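Local coordinates for LPXTG-motif cell wall anchor domain protein (PDB 5U5O) that probably acts as a cell-wall-anchored adhesin, this piece being a pair of Ig-like domains from a giant protein carrying intramolecular covalent cross-links, at residues 101-105 and 106-110; 150-154 and 155-159; 185-189 and 190-194; 220-223 and 224-228; 230-234 and 235-239. One frame throughout, in Å; residues are numbered along the deposited sequence. Where two conformers were deposited one is given.

Contact 1: 101-105 and 106-110; sequences LTVKR and EDLTK
K104 and D107 meet on the outer side of a strand-to-helix corner, where strand 94-104 runs straight into the short helix 105-109. The lysine chain bends at its third torsion (-65°), and this carries CE to 3.2 Å from D107 OD2. NZ stays 4.0 Å from the same oxygen, a long salt bridge, and the carboxylate of E106 adds a second negative charge nearby. A flexible lysine suits this exposed position, where its charge can stay hydrated while facing the two acids. A water adds a bridge: it accepts from K104 N and gives a proton to D107 OD2 at 2.7 Å.

Backbone bonds close the corner. K104 O takes the amide D107 N at 3.0 Å. R105 O is gripped twice: T109 N reaches it at 3.0 Å, in the carbonyl plane and nearly straight (164°), while L108 N comes from above that plane. T109 OG1 adds a weak bond to this oxygen, and the hydroxyl also pairs with N111 N.

The apolar contact lies on the buried side. V103 and L108 cross at about a right angle, with V103 CG2 3.9 Å from L108 CG; the branched valine suits the strand, and the leucine reaches inward from the helix. T109 CG2 sits obliquely beside the R105 guanidinium, 3.8 Å from NH2.

Around this corner, R105 gives NE to K24 O and NH2 to V19 O. The helix bridges strands of two different sheets, R105 lying against F27 of strand 26-36 and L108 against L120 of strand 118-127.

Contact 2: 150-154 and 155-159; sequences AKHND and PQSSS
H152 sets the edge of its imidazole against S157, with CE1 3.5 Å from OG and 3.8 Å from CB, both atoms lying in or near the ring plane. The ring gets there because CG stands opposite the backbone N (chi1 -167°), which swings it forward from the strand toward the turn. One face of the same ring carries D154 OD2, 3.2 Å above the plane and over its centre; a negative oxygen so placed would probably favour a protonated imidazole. The histidine thus has an acidic oxygen over one face and a serine at its rim, whose small size lets the ring edge come close.

The chain is kinked here by a type I beta turn from D154 to S157, at an interruption in the long strand 150-178. P155 has a phi of -68°, the value such a turn asks of its second residue, so the rigid ring fits without strain. S157 N closes the turn on D154 O at 3.1 Å, approaching from above the carbonyl plane, and S157 CB rests 3.2 Å from that oxygen. S157 OG accepts a hydrogen bond from Q160 N, and P155 O one from Q53 NE2. The histidine side chain also touches T7 of strand 4-10.

Contact 3: 185-189 and 190-194; sequences AKVAR and PEASY
R189 and P190 form the start of a 3-10 turn that leads the loop after strand 150-178 into strand 193-200 of this Ig-like domain, and with A188 they make most of the contact. Proline suits the turn, since its ring fixes phi near the 3-10 value and its nitrogen needs no acceptor. R189 CB comes 3.4 Å from P190 CD on one side of the peptide link, and the small methyl of A188, CB, packs 4.0 Å from the same CD. The backbone closes the turn: E191 N bonds to A188 O at 2.9 Å, from above the carbonyl plane. One residue on, A192 N reaches R189 O at 3.2 Å in the same manner.

R189 is partly exposed and its chain is extended from CG to NE, with CG opposite the backbone N (chi1 -176°). Such a long, straight chain carries the guanidinium well beyond the turn, where NE makes a salt bridge with E213 and the side chain lies against W180 and V177. A192, small and buried, packs against W180 and Q240, its CB 4.0 Å from V187 CG2. A water sits between the turn and the strand, 2.9 Å from R189 O and 2.8 Å from Y194 OH, in the plane of the tyrosine ring.

Contact 4: 220-223 and 224-228; sequences EGIP and LGDTC
The carboxylate of D226 lies alongside the ring of P223, the two groups pointing the same way, with OD2 3.6 Å from CD and 4.0 Å from CG of the proline. Next to the proline, I222 crosses the aspartate at about a right angle, its CG2 3.6 Å from D226 CB. P223 and D226 are the first and last residues of a type II beta turn, with I222 just before it, that takes the chain from strand 216-223 over to strand 226-232, between the two sheets of the sandwich. Glycine suits the third place: G225 has a phi of 92°, and a side chain there would be jammed against the carbonyl before it. D226 N closes the turn on P223 O at 3.1 Å, from above the carbonyl plane. G225 and D226 together face I269 in a G1 beta bulge, and G221 and I222 do the same with G169.

The buried carboxylate is well satisfied: OD1 takes Q202 N and OD2 takes K203 N, which pins the loop after strand 193-200 to this turn. Downstream, C228 forms the disulfide with C200, on which I222 and D226 also rest. T227 N adds a weak bond to D226 OD1, 2.8 Å long and bent to 125°.

Contact 5: 230-234 and 235-239; sequences ISEDV and QGAVN
D233, between strand 226-232 and the helix, reaches to the first helical turn: its CB aims CG opposite the backbone N (chi1 -177°), and CG then stands 3.7 Å from G236 N. OD1 takes that amide at 3.0 Å, met from above the carboxylate plane, and a water that accepts from Q235 N gives OD1 a second, weak bond. OD2 stands on the side of G236 where a side chain would start, a tight fit that suits glycine. This is an N-cap: the aspartate occupies the position just before helix 234-241 and supplies an acceptor for an amide of the first turn, and its negative charge would probably be favoured by the helix dipole.

The backbone continues the pattern, A237 N bonding to D233 O in the carbonyl plane and V238 N to V234 O at 2.9 Å, almost straight. V234 CG1 lies 4.2 Å from V238 CG2, one helical turn on. Farther out, Q235 NE2 donates to N239 OD1 at 2.9 Å, its partner in the amide plane. On the buried side the extended E232 chain reaches toward the helix, bringing OE2 3.8 Å from A237 CB, beside Y194 and K175.

Overall arrangement
The contacts follow one another along a two-domain chain. Contacts 1 and 2 lie in the ester-bond domain, their centres about 21 Å apart; contacts 3, 4 and 5 belong to the DUF5979 region. Contact 4 comes near the junction, with nearest atoms about 8 Å from contact 1, whereas contacts 2 and 3 are the farthest apart, on opposite sides of the chain's centre, about 62 Å between centres. Contacts 3 and 5 touch: K186 CG approaches N239 O at 3.4 Å, and Y194 CD1 rests 3.8 Å from A237 CB. Strand 226-232 runs from contact 4 to contact 5, carrying C228 of the disulfide near its start and the helix at its end.

Contact 1: 101-105 and 106-110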
# COMPACT_ATOMS: atom_id res chain seq x y z
N LEU A 101 17.29 -1.72 7.26
CA LEU A 101 17.10 -1.55 5.82
C LEU A 101 16.12 -0.39 5.60
O LEU A 101 14.93 -0.52 5.92
CB LEU A 101 16.57 -2.85 5.20
CG LEU A 101 17.54 -4.03 5.21
CD1 LEU A 101 16.80 -5.33 4.90
CD2 LEU A 101 18.66 -3.81 4.20
N THR A 102 16.63 0.72 5.10
CA THR A 102 15.85 1.94 4.99
C THR A 102 15.46 2.19 3.55
O THR A 102 16.31 2.23 2.66
CB THR A 102 16.62 3.11 5.62
OG1 THR A 102 16.80 2.83 7.01
CG2 THR A 102 15.88 4.41 5.48
N VAL A 103 14.16 2.35 3.33
CA VAL A 103 13.60 2.57 2.01
C VAL A 103 12.91 3.93 1.95
O VAL A 103 12.15 4.31 2.85
CB VAL A 103 12.66 1.41 1.59
CG1 VAL A 103 11.55 1.16 2.60
CG2 VAL A 103 12.10 1.62 0.19
N LYS A 104 13.20 4.67 0.88
CA LYS A 104 12.55 5.95 0.63
C LYS A 104 11.10 5.70 0.22
O LYS A 104 10.83 4.85 -0.62
CB LYS A 104 13.27 6.73 -0.47
CG LYS A 104 14.68 7.16 -0.09
CD LYS A 104 15.33 8.01 -1.18
CE LYS A 104 15.56 7.22 -2.45
NZ LYS A 104 16.47 7.90 -3.41
N ARG A 105 10.18 6.47 0.80
CA ARG A 105 8.76 6.30 0.49
C ARG A 105 8.49 6.42 -1.01
O ARG A 105 7.69 5.66 -1.55
CB ARG A 105 7.89 7.29 1.27
CG ARG A 105 6.41 6.92 1.29
CD ARG A 105 5.64 7.71 2.34
NE ARG A 105 5.37 9.07 1.88
CZ ARG A 105 4.43 9.41 1.00
NH1 ARG A 105 4.29 10.69 0.67
NH2 ARG A 105 3.63 8.50 0.45
N GLU A 106 9.19 7.34 -1.68
CA GLU A 106 9.01 7.53 -3.13
C GLU A 106 9.50 6.37 -4.00
O GLU A 106 9.02 6.20 -5.11
CB GLU A 106 9.62 8.86 -3.60
CG GLU A 106 11.15 8.95 -3.53
CD GLU A 106 11.72 10.14 -4.29
OE1 GLU A 106 10.96 10.93 -4.90
OE2 GLU A 106 12.96 10.27 -4.29
N ASP A 107 10.45 5.57 -3.49
CA ASP A 107 10.85 4.34 -4.18
C ASP A 107 9.80 3.23 -4.11
O ASP A 107 9.86 2.27 -4.88
CB ASP A 107 12.19 3.82 -3.64
CG ASP A 107 13.36 4.71 -4.01
OD1 ASP A 107 13.18 5.67 -4.80
OD2 ASP A 107 14.47 4.45 -3.52
N LEU A 108 8.86 3.35 -3.17
CA LEU A 108 7.70 2.46 -3.09
C LEU A 108 6.52 2.99 -3.90
O LEU A 108 5.90 2.25 -4.67
CB LEU A 108 7.29 2.25 -1.63
CG LEU A 108 8.34 1.55 -0.76
CD1 LEU A 108 7.93 1.60 0.71
CD2 LEU A 108 8.55 0.12 -1.21
N THR A 109 6.20 4.26 -3.73
CA THR A 109 5.03 4.85 -4.39
C THR A 109 5.28 5.24 -5.85
O THR A 109 4.32 5.40 -6.62
CB THR A 109 4.56 6.12 -3.67
OG1 THR A 109 5.57 7.13 -3.76
CG2 THR A 109 4.22 5.84 -2.21
N LYS A 110 6.55 5.48 -6.20
CA LYS A 110 6.93 6.07 -7.50
C LYS A 110 6.27 7.44 -7.72
O LYS A 110 6.11 7.87 -8.87
CB LYS A 110 6.60 5.12 -8.66
CG LYS A 110 6.98 3.66 -8.44
CD LYS A 110 8.47 3.50 -8.20
CE LYS A 110 8.84 2.04 -7.99
NZ LYS A 110 10.31 1.86 -7.88
O HOH W 1 14.96 3.08 -1.21

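Contact 2: 150-154 and 155-159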
# COMPACT_ATOMS: atom_id res chain seq x y z
N ALA A 150 25.52 -19.71 3.83
CA ALA A 150 24.09 -19.91 4.01
C ALA A 150 23.36 -18.70 3.49
O ALA A 150 23.88 -17.58 3.54
CB ALA A 150 23.75 -20.13 5.47
N LYS A 151 22.14 -18.93 3.01
CA LYS A 151 21.27 -17.87 2.53
C LYS A 151 19.87 -18.11 3.04
O LYS A 151 19.46 -19.24 3.30
CB LYS A 151 21.20 -17.88 1.00
CG LYS A 151 22.53 -17.78 0.28
CD LYS A 151 22.35 -17.81 -1.24
CE LYS A 151 21.76 -19.12 -1.73
NZ LYS A 151 21.86 -19.27 -3.21
N HIS A 152 19.12 -17.00 3.12
CA HIS A 152 17.70 -17.01 3.36
C HIS A 152 17.08 -16.09 2.31
O HIS A 152 16.74 -14.92 2.58
CB HIS A 152 17.38 -16.59 4.79
CG HIS A 152 15.98 -16.86 5.22
ND1 HIS A 152 14.91 -16.11 4.75
CD2 HIS A 152 15.47 -17.74 6.10
CE1 HIS A 152 13.80 -16.54 5.32
NE2 HIS A 152 14.11 -17.53 6.14
N ASN A 153 17.03 -16.61 1.09
CA ASN A 153 16.51 -15.90 -0.07
C ASN A 153 15.15 -16.50 -0.42
O ASN A 153 14.99 -17.20 -1.44
CB ASN A 153 17.50 -15.96 -1.23
CG ASN A 153 18.81 -15.20 -0.97
OD1 ASN A 153 19.04 -14.62 0.10
ND2 ASN A 153 19.68 -15.21 -1.97
N ASP A 154 14.18 -16.29 0.47
CA ASP A 154 12.90 -17.03 0.47
C ASP A 154 11.76 -16.03 0.21
O ASP A 154 11.34 -15.31 1.13
CB ASP A 154 12.71 -17.75 1.83
CG ASP A 154 13.76 -18.83 2.10
OD1 ASP A 154 14.34 -19.41 1.15
OD2 ASP A 154 14.01 -19.13 3.29
N PRO A 155 11.25 -15.97 -1.05
CA PRO A 155 10.28 -14.91 -1.39
C PRO A 155 8.92 -15.06 -0.70
O PRO A 155 8.24 -14.07 -0.54
CB PRO A 155 10.14 -15.03 -2.91
CG PRO A 155 10.41 -16.48 -3.18
CD PRO A 155 11.46 -16.89 -2.19
N GLN A 156 8.56 -16.28 -0.29
CA GLN A 156 7.31 -16.55 0.45
C GLN A 156 7.46 -16.51 1.95
O GLN A 156 6.50 -16.85 2.67
CB GLN A 156 6.74 -17.92 0.07
CG GLN A 156 6.59 -18.13 -1.42
CD GLN A 156 5.69 -19.30 -1.80
OE1 GLN A 156 5.05 -19.25 -2.85
NE2 GLN A 156 5.65 -20.36 -0.97
N SER A 157 8.62 -16.06 2.44
CA SER A 157 8.87 -16.04 3.86
C SER A 157 7.90 -15.08 4.52
O SER A 157 7.91 -13.88 4.22
CB SER A 157 10.29 -15.57 4.16
OG SER A 157 10.46 -15.43 5.54
N SER A 158 7.10 -15.60 5.44
CA SER A 158 6.26 -14.76 6.28
C SER A 158 7.12 -14.05 7.30
O SER A 158 6.89 -12.90 7.57
CB SER A 158 5.16 -15.57 6.96
OG SER A 158 5.68 -16.53 7.84
N SER A 159 8.14 -14.72 7.84
CA SER A 159 9.02 -14.05 8.81
C SER A 159 9.72 -12.81 8.24
O SER A 159 9.87 -11.80 8.93
CB SER A 159 10.08 -15.02 9.37
OG SER A 159 11.00 -15.50 8.39

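Contact 3: 185-189 and 190-194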
# COMPACT_ATOMS: atom_id res chain seq x y z
N ALA A 185 -44.79 17.14 -14.05
CA ALA A 185 -44.17 15.91 -13.57
C ALA A 185 -44.93 14.66 -13.98
O ALA A 185 -46.15 14.68 -14.09
CB ALA A 185 -44.01 15.95 -12.06
N LYS A 186 -44.20 13.57 -14.18
CA LYS A 186 -44.78 12.28 -14.53
C LYS A 186 -44.73 11.25 -13.40
O LYS A 186 -45.19 10.11 -13.57
CB LYS A 186 -44.05 11.73 -15.74
CG LYS A 186 -44.05 12.65 -16.95
CD LYS A 186 -45.46 13.05 -17.38
CE LYS A 186 -45.45 13.73 -18.74
NZ LYS A 186 -44.55 14.92 -18.77
N VAL A 187 -44.10 11.62 -12.29
CA VAL A 187 -44.09 10.83 -11.07
C VAL A 187 -44.28 11.77 -9.90
O VAL A 187 -44.11 12.99 -10.04
CB VAL A 187 -42.75 10.07 -10.86
CG1 VAL A 187 -42.57 8.95 -11.88
CG2 VAL A 187 -41.55 11.02 -10.85
N ALA A 188 -44.57 11.20 -8.74
CA ALA A 188 -44.60 11.99 -7.51
C ALA A 188 -43.17 12.37 -7.14
O ALA A 188 -42.24 11.56 -7.24
CB ALA A 188 -45.24 11.20 -6.37
N ARG A 189 -42.99 13.60 -6.70
CA ARG A 189 -41.67 14.10 -6.34
C ARG A 189 -40.86 13.17 -5.43
O ARG A 189 -39.70 12.91 -5.74
CB ARG A 189 -41.78 15.52 -5.75
CG ARG A 189 -40.46 16.18 -5.44
CD ARG A 189 -40.64 17.61 -4.97
NE ARG A 189 -39.34 18.16 -4.66
CZ ARG A 189 -39.08 19.47 -4.51
NH1 ARG A 189 -40.03 20.41 -4.63
NH2 ARG A 189 -37.84 19.84 -4.25
N PRO A 190 -41.45 12.64 -4.33
CA PRO A 190 -40.64 11.79 -3.42
C PRO A 190 -40.35 10.40 -3.99
O PRO A 190 -39.57 9.66 -3.41
CB PRO A 190 -41.49 11.66 -2.16
CG PRO A 190 -42.63 12.59 -2.32
CD PRO A 190 -42.76 12.98 -3.75
N GLU A 191 -40.98 10.06 -5.11
CA GLU A 191 -40.72 8.78 -5.79
C GLU A 191 -39.76 8.90 -6.95
O GLU A 191 -39.31 7.88 -7.49
CB GLU A 191 -42.03 8.16 -6.25
CG GLU A 191 -42.94 7.74 -5.11
CD GLU A 191 -42.29 6.76 -4.15
OE1 GLU A 191 -41.47 5.91 -4.59
OE2 GLU A 191 -42.59 6.84 -2.94
N ALA A 192 -39.38 10.11 -7.33
CA ALA A 192 -38.44 10.28 -8.42
C ALA A 192 -37.12 9.61 -8.03
O ALA A 192 -36.67 9.70 -6.89
CB ALA A 192 -38.22 11.76 -8.71
N SER A 193 -36.54 8.92 -9.01
CA SER A 193 -35.34 8.13 -8.81
C SER A 193 -34.27 8.54 -9.80
O SER A 193 -34.50 8.50 -11.00
CB SER A 193 -35.70 6.67 -9.01
OG SER A 193 -34.57 5.83 -8.98
N TYR A 194 -33.13 9.00 -9.29
CA TYR A 194 -32.10 9.61 -10.11
C TYR A 194 -30.91 8.65 -10.21
O TYR A 194 -30.33 8.25 -9.19
CB TYR A 194 -31.70 10.96 -9.49
CG TYR A 194 -32.89 11.93 -9.33
CD1 TYR A 194 -33.38 12.63 -10.42
CD2 TYR A 194 -33.58 12.01 -8.13
CE1 TYR A 194 -34.47 13.50 -10.29
CE2 TYR A 194 -34.66 12.91 -7.98
CZ TYR A 194 -35.11 13.59 -9.09
OH TYR A 194 -36.19 14.49 -9.03
O HOH W 2 -37.54 14.57 -6.62
O HOH W 3 -37.24 11.54 -4.92

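Contact 4: 220-223 and 224-228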
# COMPACT_ATOMS: atom_id res chain seq x y z
N GLU A 220 -16.57 3.61 -1.05
CA GLU A 220 -15.43 3.50 -0.15
C GLU A 220 -14.20 2.96 -0.88
O GLU A 220 -14.29 2.49 -2.02
CB GLU A 220 -15.76 2.53 0.99
CG GLU A 220 -17.02 2.86 1.79
CD GLU A 220 -16.82 3.93 2.85
OE1 GLU A 220 -15.68 4.42 3.03
OE2 GLU A 220 -17.82 4.28 3.53
N GLY A 221 -13.05 3.00 -0.20
CA GLY A 221 -11.86 2.30 -0.72
C GLY A 221 -11.26 2.88 -1.98
O GLY A 221 -10.74 2.14 -2.84
N ILE A 222 -11.32 4.20 -2.10
CA ILE A 222 -10.80 4.88 -3.28
C ILE A 222 -9.32 5.21 -3.02
O ILE A 222 -9.02 5.89 -2.03
CB ILE A 222 -11.60 6.15 -3.62
CG1 ILE A 222 -13.07 5.77 -3.85
CG2 ILE A 222 -11.00 6.78 -4.86
CD1 ILE A 222 -14.01 6.96 -4.04
N PRO A 223 -8.40 4.79 -3.91
CA PRO A 223 -6.98 5.15 -3.76
C PRO A 223 -6.78 6.67 -3.63
O PRO A 223 -7.43 7.45 -4.32
CB PRO A 223 -6.36 4.63 -5.06
CG PRO A 223 -7.21 3.48 -5.45
CD PRO A 223 -8.61 3.92 -5.08
N LEU A 224 -5.89 7.07 -2.74
CA LEU A 224 -5.58 8.47 -2.53
C LEU A 224 -4.94 9.07 -3.77
O LEU A 224 -3.96 8.55 -4.32
CB LEU A 224 -4.69 8.61 -1.31
CG LEU A 224 -5.39 8.23 0.01
CD1 LEU A 224 -4.37 8.23 1.14
CD2 LEU A 224 -6.56 9.16 0.34
N GLY A 225 -5.54 10.15 -4.25
CA GLY A 225 -5.17 10.78 -5.50
C GLY A 225 -5.91 10.32 -6.73
O GLY A 225 -5.57 10.74 -7.84
N ASP A 226 -6.92 9.46 -6.56
CA ASP A 226 -7.66 8.96 -7.70
C ASP A 226 -8.52 10.07 -8.30
O ASP A 226 -8.86 11.10 -7.64
CB ASP A 226 -8.54 7.77 -7.30
CG ASP A 226 -8.75 6.79 -8.43
OD1 ASP A 226 -8.40 7.10 -9.61
OD2 ASP A 226 -9.25 5.67 -8.14
N THR A 227 -8.79 9.91 -9.58
CA THR A 227 -9.75 10.74 -10.30
C THR A 227 -11.05 9.95 -10.38
O THR A 227 -11.06 8.80 -10.85
CB THR A 227 -9.25 11.04 -11.71
OG1 THR A 227 -8.06 11.82 -11.63
CG2 THR A 227 -10.28 11.82 -12.55
N CYS A 228 -12.16 10.57 -9.91
CA CYS A 228 -13.44 9.92 -9.91
C CYS A 228 -14.42 10.73 -10.79
O CYS A 228 -14.44 12.00 -10.70
CB CYS A 228 -13.91 9.92 -8.50
SG CYS A 228 -15.65 9.68 -8.19

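Contact 5: 230-234 and 235-239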
# COMPACT_ATOMS: atom_id res chain seq x y z
N ILE A 230 -18.52 11.28 -11.91
CA ILE A 230 -19.90 11.09 -11.52
C ILE A 230 -20.73 11.44 -12.75
O ILE A 230 -20.59 12.55 -13.29
CB ILE A 230 -20.28 12.04 -10.35
CG1 ILE A 230 -19.37 11.81 -9.15
CG2 ILE A 230 -21.72 11.84 -9.94
CD1 ILE A 230 -19.41 12.93 -8.14
N SER A 231 -21.63 10.55 -13.15
CA SER A 231 -22.45 10.72 -14.34
C SER A 231 -23.88 10.46 -13.97
O SER A 231 -24.21 9.36 -13.51
CB SER A 231 -22.05 9.70 -15.42
OG SER A 231 -20.68 9.78 -15.76
N GLU A 232 -24.75 11.45 -14.16
CA GLU A 232 -26.18 11.27 -13.95
C GLU A 232 -26.87 10.94 -15.26
O GLU A 232 -26.52 11.48 -16.30
CB GLU A 232 -26.80 12.56 -13.38
CG GLU A 232 -28.21 12.33 -12.87
CD GLU A 232 -28.82 13.54 -12.20
OE1 GLU A 232 -28.08 14.48 -11.83
OE2 GLU A 232 -30.04 13.48 -12.03
N ASP A 233 -27.89 10.10 -15.20
CA ASP A 233 -28.80 9.94 -16.32
C ASP A 233 -29.76 11.12 -16.36
O ASP A 233 -30.86 11.08 -15.79
CB ASP A 233 -29.56 8.60 -16.20
CG ASP A 233 -30.47 8.31 -17.37
OD1 ASP A 233 -30.69 9.18 -18.26
OD2 ASP A 233 -30.98 7.17 -17.43
N VAL A 234 -29.35 12.16 -17.07
CA VAL A 234 -30.10 13.41 -17.06
C VAL A 234 -31.44 13.25 -17.77
O VAL A 234 -32.47 13.76 -17.29
CB VAL A 234 -29.30 14.59 -17.66
CG1 VAL A 234 -30.15 15.86 -17.66
CG2 VAL A 234 -28.03 14.83 -16.87
N GLN A 235 -31.45 12.51 -18.88
CA GLN A 235 -32.70 12.34 -19.61
C GLN A 235 -33.72 11.60 -18.75
O GLN A 235 -34.91 11.93 -18.79
CB GLN A 235 -32.49 11.59 -20.92
CG GLN A 235 -33.72 11.55 -21.82
CD GLN A 235 -34.17 12.93 -22.26
OE1 GLN A 235 -33.40 13.68 -22.85
NE2 GLN A 235 -35.42 13.27 -21.95
N GLY A 236 -33.26 10.63 -17.96
CA GLY A 236 -34.14 9.93 -17.03
C GLY A 236 -34.75 10.88 -16.01
O GLY A 236 -35.91 10.73 -15.64
N ALA A 237 -33.95 11.83 -15.52
CA ALA A 237 -34.45 12.86 -14.60
C ALA A 237 -35.49 13.78 -15.28
O ALA A 237 -36.56 14.02 -14.72
CB ALA A 237 -33.29 13.66 -14.06
N VAL A 238 -35.17 14.24 -16.48
CA VAL A 238 -36.06 15.08 -17.30
C VAL A 238 -37.38 14.36 -17.57
O VAL A 238 -38.44 14.97 -17.50
CB VAL A 238 -35.38 15.48 -18.63
CG1 VAL A 238 -36.35 16.12 -19.62
CG2 VAL A 238 -34.22 16.42 -18.35
N ASN A 239 -37.31 13.06 -17.89
CA ASN A 239 -38.53 12.31 -18.16
C ASN A 239 -39.48 12.27 -16.97
O ASN A 239 -40.70 12.34 -17.15
CB ASN A 239 -38.19 10.89 -18.61
CG ASN A 239 -37.56 10.85 -19.98
OD1 ASN A 239 -37.64 11.81 -20.75
ND2 ASN A 239 -36.96 9.72 -20.31
O HOH W 4 -29.18 11.36 -20.26